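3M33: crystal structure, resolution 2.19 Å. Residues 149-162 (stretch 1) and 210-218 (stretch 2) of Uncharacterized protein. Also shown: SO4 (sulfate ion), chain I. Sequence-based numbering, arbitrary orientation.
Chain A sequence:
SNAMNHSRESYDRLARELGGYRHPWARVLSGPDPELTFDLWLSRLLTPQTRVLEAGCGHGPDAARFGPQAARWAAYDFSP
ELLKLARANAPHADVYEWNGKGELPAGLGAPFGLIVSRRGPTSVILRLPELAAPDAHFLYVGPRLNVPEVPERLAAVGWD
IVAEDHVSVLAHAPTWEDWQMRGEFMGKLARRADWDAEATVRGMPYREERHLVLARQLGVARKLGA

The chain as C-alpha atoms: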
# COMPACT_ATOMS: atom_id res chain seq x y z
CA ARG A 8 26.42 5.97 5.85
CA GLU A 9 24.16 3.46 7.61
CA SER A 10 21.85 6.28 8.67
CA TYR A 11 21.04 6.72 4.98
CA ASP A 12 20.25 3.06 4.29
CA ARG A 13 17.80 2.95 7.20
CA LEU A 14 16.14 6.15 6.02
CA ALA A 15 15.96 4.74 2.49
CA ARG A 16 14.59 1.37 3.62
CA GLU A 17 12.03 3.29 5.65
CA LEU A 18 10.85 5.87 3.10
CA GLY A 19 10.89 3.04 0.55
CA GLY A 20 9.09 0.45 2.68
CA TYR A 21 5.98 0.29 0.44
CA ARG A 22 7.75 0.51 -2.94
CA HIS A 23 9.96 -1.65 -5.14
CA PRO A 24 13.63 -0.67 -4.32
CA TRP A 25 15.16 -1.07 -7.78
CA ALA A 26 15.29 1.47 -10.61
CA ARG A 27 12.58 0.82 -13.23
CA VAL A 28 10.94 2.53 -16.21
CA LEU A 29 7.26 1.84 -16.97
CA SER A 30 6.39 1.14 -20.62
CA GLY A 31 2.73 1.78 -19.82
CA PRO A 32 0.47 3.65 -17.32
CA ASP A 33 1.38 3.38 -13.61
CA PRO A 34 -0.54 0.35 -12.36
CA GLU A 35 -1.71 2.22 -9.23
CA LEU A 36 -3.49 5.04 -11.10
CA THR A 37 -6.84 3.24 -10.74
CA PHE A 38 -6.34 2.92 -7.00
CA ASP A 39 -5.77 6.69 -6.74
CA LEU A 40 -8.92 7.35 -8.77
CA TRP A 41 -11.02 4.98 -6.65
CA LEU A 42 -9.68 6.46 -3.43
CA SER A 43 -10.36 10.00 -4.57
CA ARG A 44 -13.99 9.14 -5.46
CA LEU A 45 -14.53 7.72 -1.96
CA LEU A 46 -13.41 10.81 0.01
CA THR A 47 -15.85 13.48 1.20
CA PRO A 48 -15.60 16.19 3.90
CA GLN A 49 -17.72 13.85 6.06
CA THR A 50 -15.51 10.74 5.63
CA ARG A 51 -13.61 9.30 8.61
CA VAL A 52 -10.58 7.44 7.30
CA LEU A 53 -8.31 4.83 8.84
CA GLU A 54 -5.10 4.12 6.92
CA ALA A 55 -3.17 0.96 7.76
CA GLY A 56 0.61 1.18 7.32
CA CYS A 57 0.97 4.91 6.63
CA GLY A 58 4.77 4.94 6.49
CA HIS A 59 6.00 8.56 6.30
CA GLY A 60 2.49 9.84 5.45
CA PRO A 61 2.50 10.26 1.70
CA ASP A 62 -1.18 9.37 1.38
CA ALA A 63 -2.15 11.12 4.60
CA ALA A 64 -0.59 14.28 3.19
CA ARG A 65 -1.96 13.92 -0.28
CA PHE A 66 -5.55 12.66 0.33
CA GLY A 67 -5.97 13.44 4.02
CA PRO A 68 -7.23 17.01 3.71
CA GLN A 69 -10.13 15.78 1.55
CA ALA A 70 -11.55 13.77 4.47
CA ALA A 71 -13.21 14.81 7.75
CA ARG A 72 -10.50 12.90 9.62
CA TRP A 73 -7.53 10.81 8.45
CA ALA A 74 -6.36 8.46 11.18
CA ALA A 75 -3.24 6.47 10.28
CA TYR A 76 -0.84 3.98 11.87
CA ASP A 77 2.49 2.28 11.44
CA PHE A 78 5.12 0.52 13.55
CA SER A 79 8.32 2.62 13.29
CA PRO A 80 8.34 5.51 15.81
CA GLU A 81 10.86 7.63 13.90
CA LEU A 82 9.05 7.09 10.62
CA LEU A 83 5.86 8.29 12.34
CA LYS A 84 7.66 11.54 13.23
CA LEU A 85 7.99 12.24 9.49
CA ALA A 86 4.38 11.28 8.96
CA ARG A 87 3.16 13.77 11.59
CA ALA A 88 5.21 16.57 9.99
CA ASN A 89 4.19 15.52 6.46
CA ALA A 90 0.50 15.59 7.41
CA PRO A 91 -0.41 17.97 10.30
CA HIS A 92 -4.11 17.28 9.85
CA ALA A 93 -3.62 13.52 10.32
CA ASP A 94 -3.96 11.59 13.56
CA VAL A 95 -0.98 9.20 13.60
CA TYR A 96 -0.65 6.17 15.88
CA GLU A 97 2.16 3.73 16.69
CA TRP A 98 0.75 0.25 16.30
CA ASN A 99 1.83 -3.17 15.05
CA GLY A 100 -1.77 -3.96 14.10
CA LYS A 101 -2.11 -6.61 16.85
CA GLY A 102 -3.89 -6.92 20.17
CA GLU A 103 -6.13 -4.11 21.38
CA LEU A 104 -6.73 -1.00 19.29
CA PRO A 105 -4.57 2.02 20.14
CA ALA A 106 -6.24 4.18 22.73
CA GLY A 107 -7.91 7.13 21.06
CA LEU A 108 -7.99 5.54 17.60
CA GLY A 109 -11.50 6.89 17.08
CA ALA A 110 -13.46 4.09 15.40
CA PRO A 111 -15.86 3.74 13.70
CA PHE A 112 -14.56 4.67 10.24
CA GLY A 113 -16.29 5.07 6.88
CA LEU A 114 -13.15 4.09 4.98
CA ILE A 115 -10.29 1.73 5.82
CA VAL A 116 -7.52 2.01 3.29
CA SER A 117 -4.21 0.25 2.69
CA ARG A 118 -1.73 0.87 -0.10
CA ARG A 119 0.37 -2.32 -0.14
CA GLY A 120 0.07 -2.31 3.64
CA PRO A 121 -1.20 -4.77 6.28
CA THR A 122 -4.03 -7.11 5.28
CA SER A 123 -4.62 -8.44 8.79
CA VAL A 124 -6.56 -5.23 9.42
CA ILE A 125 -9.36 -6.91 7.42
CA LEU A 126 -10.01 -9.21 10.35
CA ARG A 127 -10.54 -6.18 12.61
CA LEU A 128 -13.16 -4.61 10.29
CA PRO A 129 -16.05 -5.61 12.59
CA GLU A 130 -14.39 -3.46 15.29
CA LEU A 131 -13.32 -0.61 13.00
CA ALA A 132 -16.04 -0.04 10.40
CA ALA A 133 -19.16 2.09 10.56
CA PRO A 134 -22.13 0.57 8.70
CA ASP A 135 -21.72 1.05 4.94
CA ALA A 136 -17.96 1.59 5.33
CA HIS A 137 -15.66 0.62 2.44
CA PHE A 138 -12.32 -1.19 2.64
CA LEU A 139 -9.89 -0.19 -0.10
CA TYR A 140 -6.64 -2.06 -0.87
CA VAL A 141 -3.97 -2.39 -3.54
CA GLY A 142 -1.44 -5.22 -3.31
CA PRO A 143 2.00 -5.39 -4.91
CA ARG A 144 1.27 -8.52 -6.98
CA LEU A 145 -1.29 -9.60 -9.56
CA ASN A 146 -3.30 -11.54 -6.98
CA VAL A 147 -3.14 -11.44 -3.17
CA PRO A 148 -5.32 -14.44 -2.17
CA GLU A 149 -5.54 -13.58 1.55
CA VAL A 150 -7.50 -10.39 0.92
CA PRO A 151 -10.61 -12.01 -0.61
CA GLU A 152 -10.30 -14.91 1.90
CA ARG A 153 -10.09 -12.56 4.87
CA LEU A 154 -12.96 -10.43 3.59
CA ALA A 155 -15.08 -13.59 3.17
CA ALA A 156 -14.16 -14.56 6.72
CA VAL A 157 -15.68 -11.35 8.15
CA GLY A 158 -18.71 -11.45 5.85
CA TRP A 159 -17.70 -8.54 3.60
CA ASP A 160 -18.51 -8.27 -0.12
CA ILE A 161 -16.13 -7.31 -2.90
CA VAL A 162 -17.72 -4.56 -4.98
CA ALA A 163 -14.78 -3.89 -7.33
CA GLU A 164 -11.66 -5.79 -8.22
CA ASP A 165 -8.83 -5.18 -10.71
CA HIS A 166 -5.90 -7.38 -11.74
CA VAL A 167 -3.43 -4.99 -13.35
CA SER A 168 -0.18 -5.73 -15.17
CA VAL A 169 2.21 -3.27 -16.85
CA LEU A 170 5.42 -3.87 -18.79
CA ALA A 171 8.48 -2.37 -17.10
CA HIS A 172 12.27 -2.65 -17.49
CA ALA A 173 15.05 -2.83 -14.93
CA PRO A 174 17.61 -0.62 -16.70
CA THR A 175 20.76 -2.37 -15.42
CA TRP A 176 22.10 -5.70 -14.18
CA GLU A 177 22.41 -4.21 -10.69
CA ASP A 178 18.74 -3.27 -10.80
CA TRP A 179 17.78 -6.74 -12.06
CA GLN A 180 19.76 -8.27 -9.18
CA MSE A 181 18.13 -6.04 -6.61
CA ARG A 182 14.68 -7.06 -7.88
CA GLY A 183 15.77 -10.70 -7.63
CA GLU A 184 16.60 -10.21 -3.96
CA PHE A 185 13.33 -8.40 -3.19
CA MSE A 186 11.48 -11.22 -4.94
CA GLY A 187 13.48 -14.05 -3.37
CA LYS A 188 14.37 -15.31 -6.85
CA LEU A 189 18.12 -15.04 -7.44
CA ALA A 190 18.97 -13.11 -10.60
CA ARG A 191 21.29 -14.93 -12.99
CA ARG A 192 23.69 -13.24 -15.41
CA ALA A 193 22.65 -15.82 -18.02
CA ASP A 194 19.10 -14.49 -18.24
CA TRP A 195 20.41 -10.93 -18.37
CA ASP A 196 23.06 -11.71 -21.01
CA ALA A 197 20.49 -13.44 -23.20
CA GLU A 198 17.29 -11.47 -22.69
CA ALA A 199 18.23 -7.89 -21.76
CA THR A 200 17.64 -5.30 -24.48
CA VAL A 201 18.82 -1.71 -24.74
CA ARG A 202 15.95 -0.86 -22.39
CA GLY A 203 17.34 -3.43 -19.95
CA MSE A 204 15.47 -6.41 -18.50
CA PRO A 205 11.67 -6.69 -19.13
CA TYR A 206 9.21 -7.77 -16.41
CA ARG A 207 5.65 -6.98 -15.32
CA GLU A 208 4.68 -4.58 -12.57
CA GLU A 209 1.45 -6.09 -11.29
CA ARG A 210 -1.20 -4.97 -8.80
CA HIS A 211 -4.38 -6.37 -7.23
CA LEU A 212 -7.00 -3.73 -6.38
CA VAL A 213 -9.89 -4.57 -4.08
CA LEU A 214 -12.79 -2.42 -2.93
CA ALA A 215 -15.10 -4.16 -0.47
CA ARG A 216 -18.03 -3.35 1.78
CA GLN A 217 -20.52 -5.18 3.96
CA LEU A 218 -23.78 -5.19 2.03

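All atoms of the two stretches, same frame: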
# COMPACT_ATOMS: atom_id res chain seq x y z
N GLU A 149 -5.08 -13.79 0.18
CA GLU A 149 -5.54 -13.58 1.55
C GLU A 149 -6.59 -12.49 1.69
O GLU A 149 -7.38 -12.51 2.63
CB GLU A 149 -4.39 -13.23 2.49
CG GLU A 149 -3.13 -13.96 2.19
CD GLU A 149 -2.22 -13.14 1.32
OE1 GLU A 149 -1.73 -12.09 1.82
OE2 GLU A 149 -2.01 -13.54 0.15
N VAL A 150 -6.59 -11.53 0.77
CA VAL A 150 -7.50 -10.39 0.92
C VAL A 150 -8.95 -10.83 0.72
O VAL A 150 -9.78 -10.65 1.62
CB VAL A 150 -7.10 -9.21 -0.01
CG1 VAL A 150 -8.27 -8.23 -0.19
CG2 VAL A 150 -5.86 -8.50 0.56
N PRO A 151 -9.27 -11.44 -0.43
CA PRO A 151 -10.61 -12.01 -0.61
C PRO A 151 -10.97 -13.04 0.47
O PRO A 151 -12.10 -13.00 0.96
CB PRO A 151 -10.53 -12.67 -1.99
CG PRO A 151 -9.48 -11.88 -2.71
CD PRO A 151 -8.45 -11.55 -1.65
N GLU A 152 -10.04 -13.92 0.84
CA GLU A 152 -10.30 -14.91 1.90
C GLU A 152 -10.63 -14.22 3.22
O GLU A 152 -11.59 -14.59 3.91
CB GLU A 152 -9.08 -15.82 2.12
CG GLU A 152 -8.69 -16.68 0.91
CD GLU A 152 -7.31 -17.32 1.05
OE1 GLU A 152 -6.64 -17.07 2.08
OE2 GLU A 152 -6.88 -18.06 0.13
N ARG A 153 -9.84 -13.22 3.59
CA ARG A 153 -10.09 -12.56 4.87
C ARG A 153 -11.38 -11.77 4.85
O ARG A 153 -12.10 -11.73 5.84
CB ARG A 153 -8.90 -11.72 5.31
CG ARG A 153 -7.80 -12.58 5.90
CD ARG A 153 -6.48 -11.88 5.94
NE ARG A 153 -5.52 -12.70 6.66
CZ ARG A 153 -4.28 -12.31 6.97
NH1 ARG A 153 -3.85 -11.12 6.59
NH2 ARG A 153 -3.48 -13.14 7.65
N LEU A 154 -11.71 -11.17 3.71
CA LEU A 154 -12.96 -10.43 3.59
C LEU A 154 -14.16 -11.39 3.66
O LEU A 154 -15.17 -11.08 4.29
CB LEU A 154 -12.99 -9.58 2.30
CG LEU A 154 -12.12 -8.32 2.26
CD1 LEU A 154 -11.92 -7.88 0.84
CD2 LEU A 154 -12.74 -7.18 3.07
N ALA A 155 -14.04 -12.56 3.02
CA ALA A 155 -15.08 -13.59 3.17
C ALA A 155 -15.24 -13.95 4.64
O ALA A 155 -16.35 -14.05 5.16
CB ALA A 155 -14.76 -14.85 2.33
N ALA A 156 -14.12 -14.14 5.32
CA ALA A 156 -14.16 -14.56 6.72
C ALA A 156 -14.91 -13.58 7.64
O ALA A 156 -15.47 -13.99 8.65
CB ALA A 156 -12.75 -14.84 7.25
N VAL A 157 -14.92 -12.29 7.32
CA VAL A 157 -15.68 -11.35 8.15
C VAL A 157 -17.01 -10.96 7.52
O VAL A 157 -17.65 -10.01 7.96
CB VAL A 157 -14.87 -10.07 8.51
CG1 VAL A 157 -13.73 -10.41 9.47
CG2 VAL A 157 -14.35 -9.37 7.26
N GLY A 158 -17.43 -11.70 6.50
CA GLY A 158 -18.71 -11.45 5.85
C GLY A 158 -18.81 -10.15 5.07
O GLY A 158 -19.87 -9.53 5.02
N TRP A 159 -17.70 -9.73 4.45
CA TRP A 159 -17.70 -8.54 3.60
C TRP A 159 -17.78 -8.91 2.12
O TRP A 159 -17.30 -9.96 1.71
CB TRP A 159 -16.44 -7.70 3.89
CG TRP A 159 -16.62 -6.80 5.08
CD1 TRP A 159 -17.11 -7.17 6.31
CD2 TRP A 159 -16.32 -5.40 5.17
NE1 TRP A 159 -17.14 -6.08 7.14
CE2 TRP A 159 -16.66 -4.99 6.47
CE3 TRP A 159 -15.81 -4.46 4.27
CZ2 TRP A 159 -16.50 -3.67 6.90
CZ3 TRP A 159 -15.66 -3.15 4.69
CH2 TRP A 159 -16.00 -2.77 5.99
N ASP A 160 -18.37 -8.03 1.31
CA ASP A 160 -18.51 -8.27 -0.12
C ASP A 160 -17.51 -7.45 -0.93
O ASP A 160 -17.29 -6.27 -0.65
CB ASP A 160 -19.91 -7.88 -0.59
CG ASP A 160 -20.99 -8.64 0.13
OD1 ASP A 160 -21.06 -9.87 -0.05
OD2 ASP A 160 -21.77 -7.99 0.86
N ILE A 161 -16.95 -8.06 -1.97
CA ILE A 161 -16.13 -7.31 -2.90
C ILE A 161 -17.05 -6.59 -3.88
O ILE A 161 -17.92 -7.20 -4.49
CB ILE A 161 -15.15 -8.23 -3.64
CG1 ILE A 161 -14.10 -8.76 -2.66
CG2 ILE A 161 -14.46 -7.49 -4.78
CD1 ILE A 161 -13.17 -9.78 -3.27
N VAL A 162 -16.89 -5.28 -4.02
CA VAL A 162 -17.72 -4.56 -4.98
C VAL A 162 -16.93 -4.17 -6.24
O VAL A 162 -17.50 -3.92 -7.28
CB VAL A 162 -18.44 -3.33 -4.35
CG1 VAL A 162 -19.29 -3.77 -3.15
CG2 VAL A 162 -17.47 -2.28 -3.94
N ARG A 210 -0.50 -5.40 -10.00
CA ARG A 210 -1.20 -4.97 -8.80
C ARG A 210 -2.57 -5.63 -8.71
O ARG A 210 -3.18 -5.96 -9.72
CB ARG A 210 -1.38 -3.45 -8.80
CG ARG A 210 -0.08 -2.66 -8.93
CD ARG A 210 0.74 -2.61 -7.61
NE ARG A 210 1.87 -1.70 -7.77
CZ ARG A 210 3.02 -2.05 -8.35
NH1 ARG A 210 3.17 -3.29 -8.79
NH2 ARG A 210 4.00 -1.16 -8.49
N HIS A 211 -3.06 -5.80 -7.48
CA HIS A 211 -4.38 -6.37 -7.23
C HIS A 211 -5.18 -5.35 -6.44
O HIS A 211 -4.91 -5.14 -5.26
CB HIS A 211 -4.22 -7.65 -6.40
CG HIS A 211 -5.50 -8.37 -6.13
ND1 HIS A 211 -5.60 -9.39 -5.21
CD2 HIS A 211 -6.73 -8.25 -6.68
CE1 HIS A 211 -6.83 -9.86 -5.19
NE2 HIS A 211 -7.55 -9.18 -6.07
N LEU A 212 -6.17 -4.72 -7.07
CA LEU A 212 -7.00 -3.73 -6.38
C LEU A 212 -8.28 -4.35 -5.89
O LEU A 212 -8.93 -5.09 -6.63
CB LEU A 212 -7.36 -2.57 -7.31
CG LEU A 212 -6.36 -1.51 -7.73
CD1 LEU A 212 -5.20 -2.12 -8.51
CD2 LEU A 212 -7.07 -0.46 -8.58
N VAL A 213 -8.67 -4.02 -4.66
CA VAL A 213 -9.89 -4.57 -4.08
C VAL A 213 -10.64 -3.47 -3.34
O VAL A 213 -10.09 -2.80 -2.47
CB VAL A 213 -9.58 -5.74 -3.09
CG1 VAL A 213 -10.83 -6.21 -2.38
CG2 VAL A 213 -8.93 -6.90 -3.82
N LEU A 214 -11.90 -3.28 -3.70
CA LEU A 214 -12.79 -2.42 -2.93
C LEU A 214 -13.89 -3.33 -2.40
O LEU A 214 -14.51 -4.09 -3.16
CB LEU A 214 -13.39 -1.34 -3.84
CG LEU A 214 -14.41 -0.38 -3.20
CD1 LEU A 214 -13.71 0.43 -2.12
CD2 LEU A 214 -14.99 0.55 -4.25
N ALA A 215 -14.13 -3.28 -1.09
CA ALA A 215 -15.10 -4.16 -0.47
C ALA A 215 -16.00 -3.38 0.48
O ALA A 215 -15.67 -2.26 0.89
CB ALA A 215 -14.38 -5.27 0.30
N ARG A 216 -17.14 -3.96 0.82
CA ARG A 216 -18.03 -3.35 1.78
C ARG A 216 -18.98 -4.42 2.30
O ARG A 216 -19.18 -5.45 1.65
CB ARG A 216 -18.77 -2.18 1.13
CG ARG A 216 -20.27 -2.20 1.28
CD ARG A 216 -20.94 -1.33 0.21
NE ARG A 216 -21.03 0.07 0.60
CZ ARG A 216 -21.57 1.02 -0.16
NH1 ARG A 216 -22.04 0.71 -1.36
NH2 ARG A 216 -21.62 2.27 0.28
N GLN A 217 -19.54 -4.22 3.49
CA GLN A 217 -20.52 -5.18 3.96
C GLN A 217 -21.91 -4.76 3.52
O GLN A 217 -22.46 -3.79 4.05
CB GLN A 217 -20.47 -5.36 5.47
CG GLN A 217 -21.32 -6.52 5.93
CD GLN A 217 -21.11 -6.86 7.38
OE1 GLN A 217 -21.26 -6.00 8.26
NE2 GLN A 217 -20.77 -8.11 7.65
N LEU A 218 -22.45 -5.47 2.53
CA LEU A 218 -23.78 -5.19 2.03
C LEU A 218 -24.82 -5.89 2.90
O LEU A 218 -25.88 -5.34 3.18
CB LEU A 218 -23.91 -5.66 0.58
CG LEU A 218 -22.91 -5.12 -0.44
CD1 LEU A 218 -22.79 -6.06 -1.62
CD2 LEU A 218 -23.32 -3.74 -0.90
S SO4 I . 6.26 1.16 -10.09
O1 SO4 I . 5.59 2.26 -9.41
O2 SO4 I . 6.82 0.21 -9.13
O3 SO4 I . 5.29 0.47 -10.94
O4 SO4 I . 7.35 1.68 -10.90

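Antiparallel pairing of strand 160-162 with strand 210-216 anchors the contact. D160 and R216 form a hydrogen-bonded pair: D160 N donates to R216 O and R216 N donates to D160 O, both at 2.7 Å. Two residues on, V162 N donates to L214 O at 2.8 Å, so the ladder brackets I161 and A215, a non-hydrogen-bonded pair whose CA atoms lie 4.1 Å apart. The carbonyl atoms D160 O and R216 O approach to 3.1 Å, but both are acceptors and no bond joins them.

Side chains extend the pairing beyond the bridges. The carboxylate of D160 reaches past R216 to accept a hydrogen bond from the backbone of L218 (L218 N to D160 OD2, 3.1 Å). Q217 NE2 donates to G158 O at 3.1 Å, tying the end of stretch 2 to the turn after helix 149-156. G158 has phi 69°, a value that favours glycine. W159 N donates to L154 O at 2.9 Å, which ties the turn back to the helix.

The W159 indole lies against the same segment: Q217 CB sits over one face, 3.8 Å from the centroid of the five-membered ring and 10° off its normal, a CH-pi contact, while A215 O lies at the ring edge, 3.9 Å from W159 CZ3.

The helix runs nearly parallel to strand 210-216, at 13°, with axes 10.2 Å apart at closest approach, and apolar side chains fill the gap. L154 CD1 touches both A215 CB (3.6 Å) and V213 CG1 (3.8 Å); V150 CG1 meets V213 CG2 at 3.9 Å. P151 CG abuts the edge of the H211 ring, 4.2 Å from H211 CE1. Farther out, V162 CG2 packs on L214 CG at 3.7 Å. R210 makes no contact with stretch 1; its NH2 forms a weak hydrogen bond to sulfate O2 at 3.2 Å.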